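Long-range contacts in penicillin-binding protein activator LpoA (Escherichia coli, PDB 6DR3), which stimulates the transpeptidase activity of penicillin-binding protein 1A and is essential for that enzyme's function in peptidoglycan synthesis, here represented by its helical amino-terminal domain: residues N144-W149 and P213-N218; L176-V181 and A194-W199. All blocks are in the same frame, centred on the assembly; numbering follows the deposited sequence. Where two conformers were deposited one is given.

Contact 1 of 2, residues N144-W149 and P213-N218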
ATOM      1  N   ASN A 144       0.295   0.322   8.001  1.00 22.16           N
ATOM      2  CA  ASN A 144      -0.883   0.772   7.267  1.00 22.00           C
ATOM      3  C   ASN A 144      -1.946   1.325   8.212  1.00 22.58           C
ATOM      4  O   ASN A 144      -2.538   2.380   7.949  1.00 17.42           O
ATOM      5  CB  ASN A 144      -1.439  -0.391   6.440  1.00 23.65           C
ATOM      6  CG  ASN A 144      -2.800  -0.093   5.840  1.00 26.21           C
ATOM      7  OD1 ASN A 144      -3.803  -0.019   6.551  1.00 26.66           O
ATOM      8  ND2 ASN A 144      -2.846   0.062   4.523  1.00 25.11           N
ATOM      9  N   ILE A 145      -2.201   0.623   9.317  1.00 20.19           N
ATOM     10  CA  ILE A 145      -3.206   1.071  10.279  1.00 18.68           C
ATOM     11  C   ILE A 145      -2.835   2.438  10.844  1.00 17.44           C
ATOM     12  O   ILE A 145      -3.685   3.328  10.968  1.00 16.60           O
ATOM     13  CB  ILE A 145      -3.372   0.013  11.388  1.00 23.89           C
ATOM     14  CG1 ILE A 145      -4.071  -1.224  10.815  1.00 19.90           C
ATOM     15  CG2 ILE A 145      -4.153   0.570  12.582  1.00 27.41           C
ATOM     16  CD1 ILE A 145      -4.019  -2.434  11.712  1.00 19.23           C
ATOM     17  N   ASP A 146      -1.559   2.627  11.191  1.00 19.78           N
ATOM     18  CA  ASP A 146      -1.132   3.897  11.771  1.00 22.73           C
ATOM     19  C   ASP A 146      -1.232   5.038  10.770  1.00 22.87           C
ATOM     20  O   ASP A 146      -1.528   6.173  11.160  1.00 23.30           O
ATOM     21  CB  ASP A 146       0.297   3.776  12.295  1.00 25.94           C
ATOM     22  CG  ASP A 146       0.395   2.866  13.499  1.00 26.10           C
ATOM     23  OD1 ASP A 146      -0.662   2.498  14.056  1.00 25.86           O
ATOM     24  OD2 ASP A 146       1.527   2.515  13.893  1.00 31.15           O
ATOM     25  N   ALA A 147      -0.982   4.765   9.486  1.00 24.88           N
ATOM     26  CA  ALA A 147      -1.178   5.788   8.465  1.00 23.38           C
ATOM     27  C   ALA A 147      -2.654   6.128   8.314  1.00 21.92           C
ATOM     28  O   ALA A 147      -3.012   7.299   8.143  1.00 20.31           O
ATOM     29  CB  ALA A 147      -0.593   5.321   7.133  1.00 23.10           C
ATOM     30  N   THR A 148      -3.525   5.119   8.374  1.00 23.88           N
ATOM     31  CA  THR A 148      -4.959   5.380   8.347  1.00 24.34           C
ATOM     32  C   THR A 148      -5.364   6.292   9.497  1.00 28.66           C
ATOM     33  O   THR A 148      -6.172   7.211   9.317  1.00 27.71           O
ATOM     34  CB  THR A 148      -5.742   4.065   8.411  1.00 21.38           C
ATOM     35  OG1 THR A 148      -5.303   3.186   7.366  1.00 21.35           O
ATOM     36  CG2 THR A 148      -7.237   4.318   8.255  1.00 23.88           C
ATOM     37  N   TRP A 149      -4.805   6.064  10.688  1.00 30.01           N
ATOM     38  CA  TRP A 149      -5.185   6.885  11.831  1.00 25.03           C
ATOM     39  C   TRP A 149      -4.670   8.312  11.690  1.00 21.87           C
ATOM     40  O   TRP A 149      -5.391   9.265  12.008  1.00 23.73           O
ATOM     41  CB  TRP A 149      -4.677   6.276  13.135  1.00 22.75           C
ATOM     42  CG  TRP A 149      -5.111   7.105  14.294  1.00 23.88           C
ATOM     43  CD1 TRP A 149      -4.317   7.815  15.147  1.00 24.12           C
ATOM     44  CD2 TRP A 149      -6.461   7.354  14.700  1.00 25.20           C
ATOM     45  NE1 TRP A 149      -5.091   8.477  16.071  1.00 21.87           N
ATOM     46  CE2 TRP A 149      -6.410   8.208  15.817  1.00 23.95           C
ATOM     47  CE3 TRP A 149      -7.708   6.925  14.232  1.00 23.90           C
ATOM     48  CZ2 TRP A 149      -7.559   8.643  16.472  1.00 27.51           C
ATOM     49  CZ3 TRP A 149      -8.845   7.357  14.886  1.00 26.49           C
ATOM     50  CH2 TRP A 149      -8.764   8.207  15.994  1.00 28.03           C
ATOM     51  N   PRO A 213      -4.305   1.521  16.449  1.00 24.27           N
ATOM     52  CA  PRO A 213      -3.262   2.458  16.030  1.00 26.18           C
ATOM     53  C   PRO A 213      -2.292   2.728  17.172  1.00 27.81           C
ATOM     54  O   PRO A 213      -2.704   2.972  18.310  1.00 24.95           O
ATOM     55  CB  PRO A 213      -4.045   3.714  15.637  1.00 24.26           C
ATOM     56  CG  PRO A 213      -5.396   3.215  15.266  1.00 24.00           C
ATOM     57  CD  PRO A 213      -5.656   2.038  16.159  1.00 25.03           C
ATOM     58  N   THR A 214      -1.000   2.667  16.858  0.78 25.24           N
ATOM     59  CA  THR A 214       0.030   2.923  17.859  0.78 29.31           C
ATOM     60  C   THR A 214      -0.206   4.250  18.568  0.78 30.63           C
ATOM     61  O   THR A 214       0.046   4.376  19.772  0.78 32.42           O
ATOM     62  CB  THR A 214       1.407   2.906  17.192  0.78 34.20           C
ATOM     63  OG1 THR A 214       1.651   1.605  16.639  0.78 32.49           O
ATOM     64  CG2 THR A 214       2.513   3.248  18.190  0.78 40.03           C
ATOM     65  N   GLN A 215      -0.693   5.253  17.836  1.00 31.94           N
ATOM     66  CA  GLN A 215      -0.870   6.580  18.415  1.00 32.87           C
ATOM     67  C   GLN A 215      -1.901   6.568  19.535  1.00 29.12           C
ATOM     68  O   GLN A 215      -1.845   7.412  20.436  1.00 32.75           O
ATOM     69  CB  GLN A 215      -1.277   7.577  17.329  1.00 34.48           C
ATOM     70  CG  GLN A 215      -0.325   7.631  16.137  1.00 38.27           C
ATOM     71  CD  GLN A 215      -0.738   6.700  15.008  1.00 38.01           C
ATOM     72  OE1 GLN A 215      -1.167   5.570  15.243  1.00 30.73           O
ATOM     73  NE2 GLN A 215      -0.615   7.177  13.773  1.00 34.96           N
ATOM     74  N   LEU A 216      -2.845   5.629  19.500  1.00 30.14           N
ATOM     75  CA  LEU A 216      -3.878   5.547  20.525  1.00 37.23           C
ATOM     76  C   LEU A 216      -3.494   4.649  21.692  1.00 45.28           C
ATOM     77  O   LEU A 216      -4.100   4.758  22.764  1.00 46.11           O
ATOM     78  CB  LEU A 216      -5.190   5.045  19.910  1.00 32.15           C
ATOM     79  CG  LEU A 216      -5.810   5.970  18.859  1.00 25.65           C
ATOM     80  CD1 LEU A 216      -7.015   5.315  18.198  1.00 24.24           C
ATOM     81  CD2 LEU A 216      -6.198   7.306  19.477  1.00 27.92           C
ATOM     82  N   VAL A 217      -2.509   3.771  21.516  1.00 44.89           N
ATOM     83  CA  VAL A 217      -2.039   2.922  22.608  1.00 48.97           C
ATOM     84  C   VAL A 217      -0.963   3.624  23.425  1.00 55.83           C
ATOM     85  O   VAL A 217      -1.025   3.658  24.657  1.00 50.96           O
ATOM     86  CB  VAL A 217      -1.531   1.577  22.045  1.00 49.78           C
ATOM     87  CG1 VAL A 217      -0.972   0.694  23.159  1.00 52.87           C
ATOM     88  CG2 VAL A 217      -2.647   0.853  21.306  1.00 47.14           C
ATOM     89  N   ASN A 218       0.034   4.198  22.752  1.00 75.16           N
ATOM     90  CA  ASN A 218       1.153   4.856  23.425  1.00 91.20           C
ATOM     91  C   ASN A 218       0.766   6.307  23.682  1.00 93.36           C
ATOM     92  O   ASN A 218       0.982   7.189  22.850  1.00 98.99           O
ATOM     93  CB  ASN A 218       2.420   4.747  22.584  1.00 95.32           C
ATOM     94  CG  ASN A 218       2.776   3.310  22.247  1.00 96.30           C
ATOM     95  OD1 ASN A 218       2.291   2.373  22.882  1.00 96.29           O
ATOM     96  ND2 ASN A 218       3.630   3.130  21.247  1.00 96.44           N
TER
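The carboxylate of D146 accepts a hydrogen bond from the main chain of T214. The backbone N of T214 donates to D146 OD1 at 2.8 Å, with an N-H...O angle of 160°, and approaches from above the carboxylate plane. In the conformer of T214 given here, one of two, its hydroxyl OG1 also donates to D146 OD2 at 2.9 Å, on the syn side and close to that plane; this bond is less certain. P213 holds the N-cap position of helix 214-217, so an acid from helix 138-153 serves the first turn of the short helix. Outside the two segments, Q142 NE2 also bonds D146 OD1.

A further bond runs from Q215 NE2 to the main-chain O of D146 at 2.9 Å, with the acceptor lying almost in the amide plane. The bend of the Q215 chain at chi2 (93°) carries CD back toward helix 138-153.

Packing takes over toward W149. L216 CD1 sits over one face of the indole, 3.8 Å from the centroid of the six-membered ring and 13° off its normal, a CH-pi contact. L216 CD2 reaches W149 CZ2 at 3.6 Å. P213 lies crosswise, its CB 3.6 Å from W149 CB, while its CG meets I145 CG2 at 4.0 Å.

The chemistry thus divides into a polar side, where the T214 N and Q215 NE2 bonds hold the start of helix 214-217, with the OG1 bond as an addition, and an apolar side built on the indole. The negative charge of D146 beside T214 N, the first N-H of the short helix, is probably favourable.

Contact 2 of 2, residues L176-V181 and A194-W199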
ATOM      1  N   LEU A 176     -14.395   5.980  10.572  1.00 22.26           N
ATOM      2  CA  LEU A 176     -14.961   7.299  10.827  1.00 24.81           C
ATOM      3  C   LEU A 176     -15.658   7.356  12.179  1.00 22.37           C
ATOM      4  O   LEU A 176     -15.711   8.422  12.800  1.00 22.04           O
ATOM      5  CB  LEU A 176     -15.934   7.675   9.710  1.00 28.03           C
ATOM      6  CG  LEU A 176     -15.307   7.834   8.320  1.00 29.55           C
ATOM      7  CD1 LEU A 176     -16.386   8.055   7.275  1.00 28.65           C
ATOM      8  CD2 LEU A 176     -14.300   8.976   8.298  1.00 31.44           C
ATOM      9  N   ASP A 177     -16.191   6.229  12.655  1.00 21.61           N
ATOM     10  CA  ASP A 177     -16.774   6.207  13.991  1.00 23.23           C
ATOM     11  C   ASP A 177     -15.701   6.393  15.056  1.00 21.95           C
ATOM     12  O   ASP A 177     -15.899   7.142  16.019  1.00 21.20           O
ATOM     13  CB  ASP A 177     -17.531   4.900  14.215  1.00 28.67           C
ATOM     14  CG  ASP A 177     -18.379   4.932  15.468  1.00 29.41           C
ATOM     15  OD1 ASP A 177     -19.520   5.434  15.400  1.00 35.35           O
ATOM     16  OD2 ASP A 177     -17.900   4.473  16.524  1.00 30.38           O
ATOM     17  N   LEU A 178     -14.554   5.726  14.902  1.00 19.00           N
ATOM     18  CA  LEU A 178     -13.467   5.909  15.858  1.00 22.38           C
ATOM     19  C   LEU A 178     -12.935   7.334  15.809  1.00 21.16           C
ATOM     20  O   LEU A 178     -12.568   7.906  16.842  1.00 23.57           O
ATOM     21  CB  LEU A 178     -12.345   4.908  15.581  1.00 19.95           C
ATOM     22  CG  LEU A 178     -11.154   4.929  16.545  1.00 24.21           C
ATOM     23  CD1 LEU A 178     -11.593   4.633  17.972  1.00 23.41           C
ATOM     24  CD2 LEU A 178     -10.091   3.937  16.100  1.00 22.74           C
ATOM     25  N   GLN A 179     -12.875   7.918  14.610  1.00 23.55           N
ATOM     26  CA  GLN A 179     -12.516   9.326  14.479  1.00 29.30           C
ATOM     27  C   GLN A 179     -13.402  10.195  15.365  1.00 26.39           C
ATOM     28  O   GLN A 179     -12.912  11.074  16.084  1.00 28.95           O
ATOM     29  CB  GLN A 179     -12.633   9.750  13.014  1.00 33.20           C
ATOM     30  CG  GLN A 179     -12.115  11.146  12.712  1.00 34.09           C
ATOM     31  CD  GLN A 179     -12.398  11.565  11.280  1.00 34.20           C
ATOM     32  OE1 GLN A 179     -13.500  11.367  10.771  1.00 34.10           O
ATOM     33  NE2 GLN A 179     -11.398  12.136  10.621  1.00 29.93           N
ATOM     34  N   ARG A 180     -14.716   9.959  15.325  1.00 27.03           N
ATOM     35  CA  ARG A 180     -15.636  10.737  16.150  1.00 32.12           C
ATOM     36  C   ARG A 180     -15.394  10.488  17.633  1.00 26.90           C
ATOM     37  O   ARG A 180     -15.436  11.422  18.442  1.00 27.49           O
ATOM     38  CB  ARG A 180     -17.082  10.405  15.784  1.00 42.63           C
ATOM     39  CG  ARG A 180     -17.607  11.159  14.575  1.00 57.86           C
ATOM     40  CD  ARG A 180     -18.830  11.989  14.932  1.00 72.35           C
ATOM     41  NE  ARG A 180     -18.547  12.961  15.986  1.00 85.74           N
ATOM     42  CZ  ARG A 180     -19.463  13.743  16.553  1.00 97.18           C
ATOM     43  NH1 ARG A 180     -20.732  13.673  16.171  1.00101.05           N
ATOM     44  NH2 ARG A 180     -19.109  14.596  17.504  1.00100.61           N
ATOM     45  N   VAL A 181     -15.157   9.231  18.014  1.00 23.92           N
ATOM     46  CA  VAL A 181     -14.782   8.936  19.394  1.00 26.72           C
ATOM     47  C   VAL A 181     -13.593   9.791  19.800  1.00 29.47           C
ATOM     48  O   VAL A 181     -13.523  10.296  20.929  1.00 22.30           O
ATOM     49  CB  VAL A 181     -14.485   7.432  19.557  1.00 30.79           C
ATOM     50  CG1 VAL A 181     -13.916   7.130  20.942  1.00 29.74           C
ATOM     51  CG2 VAL A 181     -15.746   6.614  19.314  1.00 32.67           C
ATOM     52  N   ALA A 194     -11.943   4.052  27.382  1.00 28.25           N
ATOM     53  CA  ALA A 194     -13.216   3.340  27.427  1.00 31.56           C
ATOM     54  C   ALA A 194     -13.968   3.475  26.108  1.00 26.75           C
ATOM     55  O   ALA A 194     -14.583   2.511  25.637  1.00 26.42           O
ATOM     56  CB  ALA A 194     -14.064   3.863  28.585  1.00 36.55           C
ATOM     57  N   GLY A 195     -13.936   4.662  25.502  1.00 24.16           N
ATOM     58  CA  GLY A 195     -14.568   4.831  24.204  1.00 27.25           C
ATOM     59  C   GLY A 195     -13.945   3.949  23.141  1.00 25.00           C
ATOM     60  O   GLY A 195     -14.642   3.429  22.265  1.00 25.65           O
ATOM     61  N   ILE A 196     -12.625   3.762  23.202  1.00 24.52           N
ATOM     62  CA  ILE A 196     -11.955   2.864  22.266  1.00 24.70           C
ATOM     63  C   ILE A 196     -12.385   1.425  22.513  1.00 26.21           C
ATOM     64  O   ILE A 196     -12.627   0.664  21.568  1.00 28.34           O
ATOM     65  CB  ILE A 196     -10.426   3.026  22.373  1.00 25.06           C
ATOM     66  CG1 ILE A 196     -10.002   4.401  21.858  1.00 24.43           C
ATOM     67  CG2 ILE A 196      -9.705   1.927  21.588  1.00 25.89           C
ATOM     68  CD1 ILE A 196      -8.571   4.774  22.207  1.00 27.07           C
ATOM     69  N   ALA A 197     -12.483   1.026  23.783  1.00 26.37           N
ATOM     70  CA  ALA A 197     -12.901  -0.337  24.093  1.00 25.20           C
ATOM     71  C   ALA A 197     -14.310  -0.607  23.584  1.00 30.74           C
ATOM     72  O   ALA A 197     -14.586  -1.687  23.045  1.00 32.71           O
ATOM     73  CB  ALA A 197     -12.816  -0.581  25.599  1.00 29.31           C
ATOM     74  N   ASP A 198     -15.217   0.360  23.741  1.00 24.32           N
ATOM     75  CA  ASP A 198     -16.570   0.185  23.226  1.00 22.63           C
ATOM     76  C   ASP A 198     -16.578   0.158  21.703  1.00 21.64           C
ATOM     77  O   ASP A 198     -17.318  -0.623  21.093  1.00 22.21           O
ATOM     78  CB  ASP A 198     -17.484   1.292  23.749  1.00 24.79           C
ATOM     79  CG  ASP A 198     -17.795   1.145  25.231  1.00 23.96           C
ATOM     80  OD1 ASP A 198     -17.654   0.025  25.769  1.00 25.08           O
ATOM     81  OD2 ASP A 198     -18.190   2.152  25.853  1.00 24.11           O
ATOM     82  N   TRP A 199     -15.755   0.998  21.067  1.00 21.21           N
ATOM     83  CA  TRP A 199     -15.663   0.973  19.610  1.00 23.98           C
ATOM     84  C   TRP A 199     -15.198  -0.390  19.116  1.00 24.30           C
ATOM     85  O   TRP A 199     -15.723  -0.914  18.127  1.00 20.90           O
ATOM     86  CB  TRP A 199     -14.714   2.067  19.118  1.00 22.20           C
ATOM     87  CG  TRP A 199     -14.434   1.982  17.649  1.00 26.52           C
ATOM     88  CD1 TRP A 199     -15.209   2.466  16.639  1.00 26.69           C
ATOM     89  CD2 TRP A 199     -13.299   1.366  17.026  1.00 26.12           C
ATOM     90  NE1 TRP A 199     -14.629   2.192  15.422  1.00 25.57           N
ATOM     91  CE2 TRP A 199     -13.456   1.516  15.634  1.00 28.92           C
ATOM     92  CE3 TRP A 199     -12.167   0.703  17.509  1.00 25.68           C
ATOM     93  CZ2 TRP A 199     -12.521   1.033  14.720  1.00 28.59           C
ATOM     94  CZ3 TRP A 199     -11.240   0.221  16.598  1.00 28.75           C
ATOM     95  CH2 TRP A 199     -11.423   0.389  15.221  1.00 29.10           C
TER
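D177 OD2 lies at the edge of the W199 indole, 3.4 Å from CD1, with the carboxylate nearly coplanar with the ring. Its strong polar partner is R202, one turn beyond the 194-199 segment, which forms a salt bridge with the same oxygen. The indole NE1 is held separately, by a hydrogen bond to the main-chain O of G174.

L178 occupies one face of this ring. Its CB stands 3.6 Å from the centroid of the five-membered ring, 17° off the normal, in a CH-pi contact. CG is anti to the backbone N (chi1 -177°); beyond it the branches divide, CD1 packing against W199 CD2 at 3.8 Å and CD2 lying 3.9 Å from W199 CH2. L178 CD1 also approaches I196 CG1.

Farther along, V181 CG1 meets the backbone at G195 C, 3.9 Å away. The absence of a side chain at G195 matters here, because a beta carbon would fall tightly against that methyl.

The segment axes approach to 10.1 Å, and their directions differ by 163°. Helices 170-185 and 189-202, consecutive in the chain, therefore form an antiparallel helical hairpin, consistent with the TPR-like motifs of this domain.

Contact 2 is nested in sequence within the loop closed by contact 1: helix 138-153 comes first, then the helices 170-185 and 189-202 of contact 2, and last helix 214-217, which returns to the first. The contact centres lie 13 Å apart, on the same side of the chain's centre, and the two interfaces touch. L178 is the joint: its CG packs 3.7 Å from W149 CZ3 and its CD2 lies 4.0 Å from L216 CD1. L216 CB also meets I196 CD1 at 4.1 Å. One continuous apolar layer therefore links all four helices, tying the C-terminal end of this all-helical amino-terminal domain together.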